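Local coordinates for protein dextranase (Pseudarthrobacter oxydans, PDB 6NZS) that cleaves internal alpha-1,6-glucosidic linkages of dextran as a family 49 glycoside hydrolase, at residues A[19-23]-A[24-28]; A[59-63]-A[64-68]. One frame throughout, in Å; residues are numbered along the deposited sequence.

Interaction 1. Residues A[19-23]-A[24-28]; sequences VFNTT and GPTGN
Asn-21 turns its amide oxygen into the bend that follows it, where OD1 receives two successive backbone N-H groups, those of Thr-23 and Gly-24. With CG anti to the backbone N (chi1 -177°), the amide oxygen lies within reach of both. The bond from Thr-23 N to Asn-21 OD1 measures 2.9 Å and comes in almost along the axis of the side-chain carbonyl (164°). Gly-24 N lies equally far from Asn-21 OD1, at 2.9 Å, but approaches more from the flank, tilted 16° from the carbonyl plane. The first bond defines an Asx turn; the second extends the grip by one residue and fixes the rotation of the amide. Its nitrogen is thereby directed to the far limb of the bend. There a water bridges the gap, accepting from Asn-21 ND2 at 3.1 Å and donating to Pro-25 O at 2.8 Å. Beside these polar contacts the two limbs meet through methyl groups. Val-19 CG2 and Thr-26 CG2 approach to 3.8 Å, their side chains crossing obliquely, and the same Thr-26 methyl also lies near Asn-21 ND2. It is a clear case of one asparagine oxygen holding two successive backbone N-H groups just after a strand. Arg-32 NH1 bonds to the carbonyls of both Asn-21 and Gly-24, tying the two ends of the bend together. The bend thus leaves strand 18-20, which pairs in parallel with strand 31-33, and opens the loop that connects the two, whose Gly-27 carbonyl is bonded by Lys-263.

Interaction 2. Residues A[59-63]-A[64-68]; sequences IPRSG and KDKIG
Lys-64 O accepts a 2.6 Å hydrogen bond from a water that also takes an N-H of Arg-61, standing 2.9 Å from Arg-61 NH1. The water lies in the plane of the guanidinium, at its edge, so the arginine head is tied back to the backbone three residues on. Between these ends the extended arginine shaft runs past the same carbonyl, with Arg-61 CB 3.6 Å from Lys-64 O. A direct backbone bond closes the turn: Lys-64 N reaches Arg-61 O at 3.0 Å, from well above the carbonyl plane (59° out of it). The side chain of Lys-64 bends at its third torsion (chi3 -84°), which brings CE back to 3.3 Å from Arg-61 O and lets the ammonium bond to the Glu-287 carbonyl. Lys-66 meets the arginine differently. Its CG lies over one face of the guanidinium, and the chain beyond it runs out straight, so that Lys-66 CE comes to 3.4 Å from Arg-61 NH2. The two cationic ends share acidic surroundings: Asp-73 pairs with Arg-61 NE, and Glu-76 with Lys-66 NZ, reaching Arg-61 NH2 only by a long, weak ion pair. Their proximity is therefore probably well compensated. Arg-61, Ser-62 and Gly-63 all adopt positive phi, and three successive bonds to the residue three back, from Ser-62 N, Gly-63 N and Lys-64 N, make a run of overlapping beta-turns, beginning with type II at Pro-60 and Arg-61 and ending as type I' at Ser-62 and Gly-63. Such a tight left-handed coil follows strand 51-58 of the Ig-like domain and lets the chain continue onward, with Ser-62 OG bonded to Glu-336 of the beta-solenoid.

How the interactions relate
Both interactions are surface bends within the N-terminal Ig-like domain, and they touch one another. Pro-25 of interaction 1 lies against interaction 2, its CG 3.7 Å from Lys-64 CG, and Ile-59 CD1 packs 3.6 Å from Thr-22 O. Neither is core, although 59-68 includes the buried Ser-62 while no touching residue of 19-28 is buried. Residues 19-28 start on strand 18-20 and run into the loop, whereas 59-68 comes wholly after strand 51-58. The chemistry differs accordingly: a neutral amide organises the first bend, whereas positive-phi turns and charged side chains shape the second. Arg-32 links them, bonding carbonyls of 19-28 and, weakly, Ser-62 O. Both also bond to residues of the beta-solenoid.

Interaction 1. Residues A[19-23]-A[24-28]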
ATOM      1  N   VAL A  19       0.068 -13.827 -21.290  1.00 12.67           N
ATOM      2  CA  VAL A  19       0.118 -15.265 -21.059  1.00 12.67           C
ATOM      3  C   VAL A  19      -0.655 -15.596 -19.790  1.00 13.46           C
ATOM      4  O   VAL A  19      -0.723 -14.800 -18.845  1.00 12.84           O
ATOM      5  CB  VAL A  19       1.569 -15.798 -20.933  1.00 16.36           C
ATOM      6  CG1 VAL A  19       2.347 -15.560 -22.216  1.00 17.67           C
ATOM      7  CG2 VAL A  19       2.275 -15.171 -19.728  1.00 15.23           C
ATOM      8  N   PHE A  20      -1.241 -16.785 -19.768  1.00 12.89           N
ATOM      9  CA  PHE A  20      -1.740 -17.364 -18.532  1.00 11.59           C
ATOM     10  C   PHE A  20      -0.594 -18.119 -17.873  1.00 14.35           C
ATOM     11  O   PHE A  20       0.063 -18.942 -18.519  1.00 14.99           O
ATOM     12  CB  PHE A  20      -2.890 -18.328 -18.818  1.00 11.17           C
ATOM     13  CG  PHE A  20      -4.154 -17.656 -19.283  1.00 11.17           C
ATOM     14  CD1 PHE A  20      -4.834 -16.762 -18.464  1.00 12.41           C
ATOM     15  CD2 PHE A  20      -4.670 -17.923 -20.545  1.00 16.11           C
ATOM     16  CE1 PHE A  20      -6.003 -16.146 -18.895  1.00 12.32           C
ATOM     17  CE2 PHE A  20      -5.840 -17.314 -20.984  1.00 14.85           C
ATOM     18  CZ  PHE A  20      -6.511 -16.422 -20.157  1.00 14.76           C
ATOM     19  N   ASN A  21      -0.348 -17.835 -16.594  1.00 11.14           N
ATOM     20  CA  ASN A  21       0.752 -18.478 -15.884  1.00 11.80           C
ATOM     21  C   ASN A  21       0.504 -18.287 -14.393  1.00 11.38           C
ATOM     22  O   ASN A  21       0.594 -17.157 -13.891  1.00 11.24           O
ATOM     23  CB  ASN A  21       2.082 -17.858 -16.314  1.00 10.79           C
ATOM     24  CG  ASN A  21       3.282 -18.522 -15.671  1.00 11.42           C
ATOM     25  OD1 ASN A  21       3.193 -19.073 -14.573  1.00 12.53           O
ATOM     26  ND2 ASN A  21       4.433 -18.441 -16.345  1.00 13.78           N
ATOM     27  N   THR A  22       0.206 -19.379 -13.688  1.00 10.28           N
ATOM     28  CA  THR A  22       0.009 -19.348 -12.244  1.00 11.46           C
ATOM     29  C   THR A  22       1.141 -20.020 -11.486  1.00 12.25           C
ATOM     30  O   THR A  22       1.035 -20.193 -10.269  1.00 13.58           O
ATOM     31  CB  THR A  22      -1.318 -19.994 -11.844  1.00 11.46           C
ATOM     32  OG1 THR A  22      -1.378 -21.333 -12.366  1.00 12.97           O
ATOM     33  CG2 THR A  22      -2.500 -19.181 -12.353  1.00 13.20           C
ATOM     34  N   THR A  23       2.218 -20.411 -12.170  1.00 12.62           N
ATOM     35  CA  THR A  23       3.211 -21.295 -11.578  1.00 14.54           C
ATOM     36  C   THR A  23       4.633 -20.759 -11.551  1.00 15.11           C
ATOM     37  O   THR A  23       5.436 -21.271 -10.766  1.00 17.43           O
ATOM     38  CB  THR A  23       3.235 -22.659 -12.292  1.00 15.11           C
ATOM     39  OG1 THR A  23       3.686 -22.484 -13.636  1.00 18.31           O
ATOM     40  CG2 THR A  23       1.850 -23.300 -12.301  1.00 17.40           C
ATOM     41  N   GLY A  24       4.981 -19.784 -12.381  1.00 13.56           N
ATOM     42  CA  GLY A  24       6.359 -19.376 -12.479  1.00 15.49           C
ATOM     43  C   GLY A  24       6.518 -18.013 -13.111  1.00 14.42           C
ATOM     44  O   GLY A  24       5.542 -17.342 -13.461  1.00 12.89           O
ATOM     45  N   PRO A  25       7.765 -17.567 -13.248  1.00 13.80           N
ATOM     46  CA  PRO A  25       8.011 -16.237 -13.812  1.00 12.77           C
ATOM     47  C   PRO A  25       7.630 -16.198 -15.279  1.00 13.62           C
ATOM     48  O   PRO A  25       7.809 -17.172 -16.014  1.00 15.93           O
ATOM     49  CB  PRO A  25       9.523 -16.053 -13.632  1.00 13.58           C
ATOM     50  CG  PRO A  25      10.060 -17.448 -13.568  1.00 15.37           C
ATOM     51  CD  PRO A  25       9.009 -18.243 -12.847  1.00 15.10           C
ATOM     52  N   THR A  26       7.077 -15.067 -15.703  1.00 13.84           N
ATOM     53  CA  THR A  26       6.793 -14.925 -17.118  1.00 13.94           C
ATOM     54  C   THR A  26       8.071 -14.548 -17.865  1.00 15.16           C
ATOM     55  O   THR A  26       9.057 -14.086 -17.277  1.00 15.42           O
ATOM     56  CB  THR A  26       5.707 -13.876 -17.346  1.00 14.21           C
ATOM     57  OG1 THR A  26       6.119 -12.637 -16.760  1.00 15.22           O
ATOM     58  CG2 THR A  26       4.411 -14.320 -16.690  1.00 13.04           C
ATOM     59  N   GLY A  27       8.048 -14.764 -19.178  1.00 16.03           N
ATOM     60  CA  GLY A  27       9.174 -14.368 -20.002  1.00 17.23           C
ATOM     61  C   GLY A  27       9.366 -12.865 -20.015  1.00 18.25           C
ATOM     62  O   GLY A  27       8.472 -12.089 -19.675  1.00 16.46           O
ATOM     63  N   ASN A  28      10.572 -12.450 -20.417  1.00 18.23           N
ATOM     64  CA  ASN A  28      10.889 -11.025 -20.439  1.00 18.20           C
ATOM     65  C   ASN A  28       9.918 -10.245 -21.312  1.00 17.43           C
ATOM     66  O   ASN A  28       9.607  -9.086 -21.014  1.00 20.00           O
ATOM     67  CB  ASN A  28      12.320 -10.818 -20.931  1.00 20.96           C
ATOM     68  CG  ASN A  28      13.348 -11.198 -19.890  1.00 25.59           C
ATOM     69  OD1 ASN A  28      13.003 -11.658 -18.803  1.00 23.19           O
ATOM     70  ND2 ASN A  28      14.623 -11.006 -20.216  1.00 33.36           N
TER
HETATM   71  O   HOH W   1       7.177 -19.852 -15.830  1.00 20.12           O

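Interaction 2. Residues A[59-63]-A[64-68]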
ATOM      1  N   ILE A  59       1.663 -12.877  -8.651  1.00  8.61           N
ATOM      2  CA  ILE A  59       1.666 -14.048  -7.774  1.00 10.26           C
ATOM      3  C   ILE A  59       2.909 -13.992  -6.896  1.00  8.75           C
ATOM      4  O   ILE A  59       3.894 -13.315  -7.234  1.00  9.20           O
ATOM      5  CB  ILE A  59       1.577 -15.375  -8.573  1.00 10.96           C
ATOM      6  CG1 ILE A  59       2.880 -15.675  -9.323  1.00  9.46           C
ATOM      7  CG2 ILE A  59       0.414 -15.333  -9.539  1.00 11.07           C
ATOM      8  CD1 ILE A  59       2.878 -17.061 -10.015  1.00 14.01           C
ATOM      9  N   PRO A  60       2.883 -14.667  -5.742  1.00  9.65           N
ATOM     10  CA  PRO A  60       3.993 -14.558  -4.782  1.00 10.52           C
ATOM     11  C   PRO A  60       5.314 -15.008  -5.391  1.00  9.49           C
ATOM     12  O   PRO A  60       5.415 -16.099  -5.960  1.00 11.66           O
ATOM     13  CB  PRO A  60       3.553 -15.474  -3.630  1.00 10.41           C
ATOM     14  CG  PRO A  60       2.049 -15.482  -3.718  1.00 10.80           C
ATOM     15  CD  PRO A  60       1.747 -15.425  -5.190  1.00 11.15           C
ATOM     16  N   ARG A  61       6.329 -14.153  -5.267  1.00 10.68           N
ATOM     17  CA  ARG A  61       7.664 -14.382  -5.819  1.00 10.42           C
ATOM     18  C   ARG A  61       7.660 -14.505  -7.331  1.00 12.06           C
ATOM     19  O   ARG A  61       8.632 -14.995  -7.912  1.00 11.38           O
ATOM     20  CB  ARG A  61       8.360 -15.619  -5.220  1.00 10.78           C
ATOM     21  CG  ARG A  61       8.268 -15.746  -3.727  1.00 12.00           C
ATOM     22  CD  ARG A  61       9.335 -16.719  -3.204  1.00 11.24           C
ATOM     23  NE  ARG A  61       9.231 -16.859  -1.760  1.00 12.12           N
ATOM     24  CZ  ARG A  61       8.479 -17.768  -1.153  1.00 10.11           C
ATOM     25  NH1 ARG A  61       7.795 -18.653  -1.869  1.00 11.17           N
ATOM     26  NH2 ARG A  61       8.423 -17.794   0.168  1.00 12.50           N
ATOM     27  N   SER A  62       6.575 -14.100  -8.000  1.00  9.74           N
ATOM     28  CA  SER A  62       6.381 -14.431  -9.409  1.00 10.40           C
ATOM     29  C   SER A  62       6.458 -15.934  -9.667  1.00 11.79           C
ATOM     30  O   SER A  62       6.730 -16.349 -10.792  1.00 13.09           O
ATOM     31  CB  SER A  62       7.330 -13.670 -10.355  1.00 11.08           C
ATOM     32  OG  SER A  62       6.734 -12.481 -10.859  1.00 14.64           O
ATOM     33  N   GLY A  63       6.220 -16.753  -8.647  1.00 11.14           N
ATOM     34  CA  GLY A  63       6.288 -18.195  -8.792  1.00 10.89           C
ATOM     35  C   GLY A  63       7.688 -18.755  -8.789  1.00 13.36           C
ATOM     36  O   GLY A  63       7.860 -19.964  -9.000  1.00 16.92           O
ATOM     37  N   LYS A  64       8.691 -17.919  -8.561  1.00 13.37           N
ATOM     38  CA  LYS A  64      10.070 -18.374  -8.528  1.00 15.64           C
ATOM     39  C   LYS A  64      10.369 -19.081  -7.215  1.00 14.62           C
ATOM     40  O   LYS A  64       9.758 -18.810  -6.177  1.00 16.13           O
ATOM     41  CB  LYS A  64      11.023 -17.189  -8.690  1.00 14.45           C
ATOM     42  CG  LYS A  64      10.945 -16.545 -10.057  1.00 17.05           C
ATOM     43  CD  LYS A  64      11.911 -15.379 -10.162  1.00 17.55           C
ATOM     44  CE  LYS A  64      11.297 -14.117  -9.590  1.00 17.88           C
ATOM     45  NZ  LYS A  64      12.244 -12.963  -9.648  1.00 17.69           N
ATOM     46  N   ASP A  65      11.313 -20.015  -7.273  1.00 16.14           N
ATOM     47  CA  ASP A  65      11.920 -20.503  -6.051  1.00 17.80           C
ATOM     48  C   ASP A  65      12.809 -19.418  -5.454  1.00 18.54           C
ATOM     49  O   ASP A  65      13.183 -18.447  -6.118  1.00 18.04           O
ATOM     50  CB  ASP A  65      12.788 -21.729  -6.337  1.00 20.48           C
ATOM     51  CG  ASP A  65      11.978 -22.939  -6.749  1.00 25.41           C
ATOM     52  OD1 ASP A  65      10.808 -23.060  -6.330  1.00 27.15           O
ATOM     53  OD2 ASP A  65      12.528 -23.782  -7.486  1.00 34.55           O
ATOM     54  N   LYS A  66      13.136 -19.587  -4.175  1.00 17.76           N
ATOM     55  CA  LYS A  66      14.122 -18.724  -3.537  1.00 17.39           C
ATOM     56  C   LYS A  66      15.489 -19.007  -4.147  1.00 20.37           C
ATOM     57  O   LYS A  66      15.979 -20.141  -4.086  1.00 22.63           O
ATOM     58  CB  LYS A  66      14.154 -19.004  -2.038  1.00 17.89           C
ATOM     59  CG  LYS A  66      12.831 -18.733  -1.337  1.00 15.45           C
ATOM     60  CD  LYS A  66      12.918 -19.126   0.126  1.00 15.19           C
ATOM     61  CE  LYS A  66      11.658 -18.751   0.882  1.00 15.68           C
ATOM     62  NZ  LYS A  66      11.718 -19.115   2.318  1.00 16.88           N
ATOM     63  N   ILE A  67      16.097 -17.993  -4.750  1.00 18.72           N
ATOM     64  CA  ILE A  67      17.397 -18.136  -5.396  1.00 22.26           C
ATOM     65  C   ILE A  67      18.431 -17.445  -4.520  1.00 21.86           C
ATOM     66  O   ILE A  67      18.387 -16.221  -4.333  1.00 19.42           O
ATOM     67  CB  ILE A  67      17.399 -17.573  -6.823  1.00 25.52           C
ATOM     68  CG1 ILE A  67      16.494 -18.412  -7.729  1.00 25.62           C
ATOM     69  CG2 ILE A  67      18.820 -17.520  -7.373  1.00 25.81           C
ATOM     70  CD1 ILE A  67      16.725 -19.897  -7.632  1.00 30.35           C
ATOM     71  N   GLY A  68      19.359 -18.226  -3.976  1.00 22.11           N
ATOM     72  CA  GLY A  68      20.439 -17.680  -3.182  1.00 21.53           C
ATOM     73  C   GLY A  68      20.163 -17.551  -1.702  1.00 22.40           C
ATOM     74  O   GLY A  68      20.971 -16.938  -0.992  1.00 25.41           O
TER
HETATM   75  O   HOH W   2       7.734 -19.446  -4.697  1.00 22.59           O